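Local coordinates for viral structural protein 4 (Bombyx mori cytoplasmic polyhedrosis virus, PDB 6TZ0) that binds GTP, apparently through a P-loop domain, and probably works alongside the viral RNA-dependent RNA polymerase during transcription, at residues Gln515-Arg518 / Asp519-Arg522. Sequence-based numbering, arbitrary orientation.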
ATOM      1  N   GLN B 515      32.547  30.768  10.719  1.00 39.62           N
ATOM      2  CA  GLN B 515      33.706  31.649  10.681  1.00 39.62           C
ATOM      3  C   GLN B 515      33.558  32.721   9.619  1.00 39.62           C
ATOM      4  O   GLN B 515      34.050  33.837   9.792  1.00 39.62           O
ATOM      5  CB  GLN B 515      34.976  30.836  10.423  1.00 39.62           C
ATOM      6  CG  GLN B 515      36.276  31.576  10.597  1.00 39.62           C
ATOM      7  CD  GLN B 515      36.530  31.953  12.037  1.00 39.62           C
ATOM      8  OE1 GLN B 515      36.223  31.188  12.947  1.00 39.62           O
ATOM      9  NE2 GLN B 515      37.106  33.128  12.252  1.00 39.62           N
ATOM     10  N   ALA B 516      32.877  32.391   8.523  1.00 41.01           N
ATOM     11  CA  ALA B 516      32.505  33.398   7.542  1.00 41.01           C
ATOM     12  C   ALA B 516      31.494  34.378   8.109  1.00 41.01           C
ATOM     13  O   ALA B 516      31.511  35.559   7.749  1.00 41.01           O
ATOM     14  CB  ALA B 516      31.939  32.728   6.293  1.00 41.01           C
ATOM     15  N   MET B 517      30.612  33.920   9.000  1.00 43.69           N
ATOM     16  CA  MET B 517      29.634  34.839   9.568  1.00 43.69           C
ATOM     17  C   MET B 517      30.222  35.747  10.638  1.00 43.69           C
ATOM     18  O   MET B 517      29.770  36.887  10.781  1.00 43.69           O
ATOM     19  CB  MET B 517      28.438  34.077  10.128  1.00 43.69           C
ATOM     20  CG  MET B 517      27.541  33.543   9.036  1.00 43.69           C
ATOM     21  SD  MET B 517      27.103  34.942   8.000  1.00 43.69           S
ATOM     22  CE  MET B 517      26.162  34.175   6.714  1.00 43.69           C
ATOM     23  N   ARG B 518      31.214  35.289  11.396  1.00 45.28           N
ATOM     24  CA  ARG B 518      31.800  36.168  12.396  1.00 45.28           C
ATOM     25  C   ARG B 518      32.858  37.099  11.825  1.00 45.28           C
ATOM     26  O   ARG B 518      33.321  37.993  12.537  1.00 45.28           O
ATOM     27  CB  ARG B 518      32.409  35.371  13.553  1.00 45.28           C
ATOM     28  CG  ARG B 518      33.588  34.505  13.195  1.00 45.28           C
ATOM     29  CD  ARG B 518      34.283  34.047  14.462  1.00 45.28           C
ATOM     30  NE  ARG B 518      33.424  33.248  15.329  1.00 45.28           N
ATOM     31  CZ  ARG B 518      33.375  31.920  15.319  1.00 45.28           C
ATOM     32  NH1 ARG B 518      34.153  31.230  14.498  1.00 45.28           N
ATOM     33  NH2 ARG B 518      32.561  31.281  16.146  1.00 45.28           N
ATOM     34  N   ASP B 519      33.247  36.918  10.568  1.00 49.45           N
ATOM     35  CA  ASP B 519      34.257  37.759   9.931  1.00 49.45           C
ATOM     36  C   ASP B 519      33.648  38.701   8.908  1.00 49.45           C
ATOM     37  O   ASP B 519      34.242  38.953   7.857  1.00 49.45           O
ATOM     38  CB  ASP B 519      35.333  36.898   9.279  1.00 49.45           C
ATOM     39  CG  ASP B 519      36.154  36.137  10.288  1.00 49.45           C
ATOM     40  OD1 ASP B 519      36.255  36.607  11.438  1.00 49.45           O
ATOM     41  OD2 ASP B 519      36.709  35.079   9.929  1.00 49.45           O
ATOM     42  N   ARG B 520      32.458  39.230   9.179  1.00 55.45           N
ATOM     43  CA  ARG B 520      31.805  40.142   8.256  1.00 55.45           C
ATOM     44  C   ARG B 520      31.026  41.182   9.050  1.00 55.45           C
ATOM     45  O   ARG B 520      30.916  41.109  10.277  1.00 55.45           O
ATOM     46  CB  ARG B 520      30.930  39.372   7.256  1.00 55.45           C
ATOM     47  CG  ARG B 520      29.868  38.459   7.860  1.00 55.45           C
ATOM     48  CD  ARG B 520      28.496  39.103   7.967  1.00 55.45           C
ATOM     49  NE  ARG B 520      28.034  39.631   6.689  1.00 55.45           N
ATOM     50  CZ  ARG B 520      27.489  38.905   5.717  1.00 55.45           C
ATOM     51  NH1 ARG B 520      27.101  39.495   4.594  1.00 55.45           N
ATOM     52  NH2 ARG B 520      27.324  37.598   5.860  1.00 55.45           N
ATOM     53  N   GLN B 521      30.476  42.151   8.331  1.00 61.77           N
ATOM     54  CA  GLN B 521      29.836  43.328   8.900  1.00 61.77           C
ATOM     55  C   GLN B 521      28.366  43.355   8.484  1.00 61.77           C
ATOM     56  O   GLN B 521      27.836  42.371   7.955  1.00 61.77           O
ATOM     57  CB  GLN B 521      30.572  44.601   8.473  1.00 61.77           C
ATOM     58  CG  GLN B 521      31.966  44.767   9.068  1.00 61.77           C
ATOM     59  CD  GLN B 521      33.029  43.993   8.313  1.00 61.77           C
ATOM     60  OE1 GLN B 521      32.802  43.533   7.194  1.00 61.77           O
ATOM     61  NE2 GLN B 521      34.202  43.851   8.919  1.00 61.77           N
ATOM     62  N   ARG B 522      27.722  44.498   8.745  1.00 63.96           N
ATOM     63  CA  ARG B 522      26.293  44.747   8.523  1.00 63.96           C
ATOM     64  C   ARG B 522      25.455  43.729   9.308  1.00 63.96           C
ATOM     65  O   ARG B 522      24.763  42.864   8.764  1.00 63.96           O
ATOM     66  CB  ARG B 522      25.957  44.772   7.020  1.00 63.96           C
ATOM     67  CG  ARG B 522      24.543  45.243   6.653  1.00 63.96           C
ATOM     68  CD  ARG B 522      24.342  46.725   6.923  1.00 63.96           C
ATOM     69  NE  ARG B 522      22.969  47.143   6.650  1.00 63.96           N
ATOM     70  CZ  ARG B 522      22.527  47.557   5.467  1.00 63.96           C
ATOM     71  NH1 ARG B 522      23.349  47.615   4.429  1.00 63.96           N
ATOM     72  NH2 ARG B 522      21.258  47.915   5.321  1.00 63.96           N
TER
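Two hydrogen bonds join Gln515 to Asp519 four residues on, between helix 513-518 and the loop before helix 524-537. In the side-chain bond, Gln515 NE2 donates to Asp519 OD2 at 3.1 Å and 149°, meeting the oxygen on its syn side but 26° out of the carboxylate plane. The backbone bond, Asp519 N to Gln515 O, is weak (3.3 Å). Gln515 also uses its other amide atom: OE1 accepts from Arg518 NH1 at 2.6 Å, the donor standing above the carbonyl plane although OE1 lies close to the guanidinium plane. The amide gets between the two because its chain leaves opposite the backbone N (chi1 -170°) and bends at chi2.

The packing is made by Met517 and Arg520, whose side chains run alongside each other. Met517 SD sits at the in-plane edge of the guanidinium, 3.4 Å from Arg520 NH2. Met517 also touches Lys355, a GTP-binding residue, and Leu528 of helix 524-537.

Arg520, Gln521 and Arg522 also bind GTP, which is absent from this chain here. Donating to a carboxylate and accepting from a guanidinium is consistent with one amide flip, linking charges that stay apart (Arg518 NE to Asp519 OD1 5.9 Å).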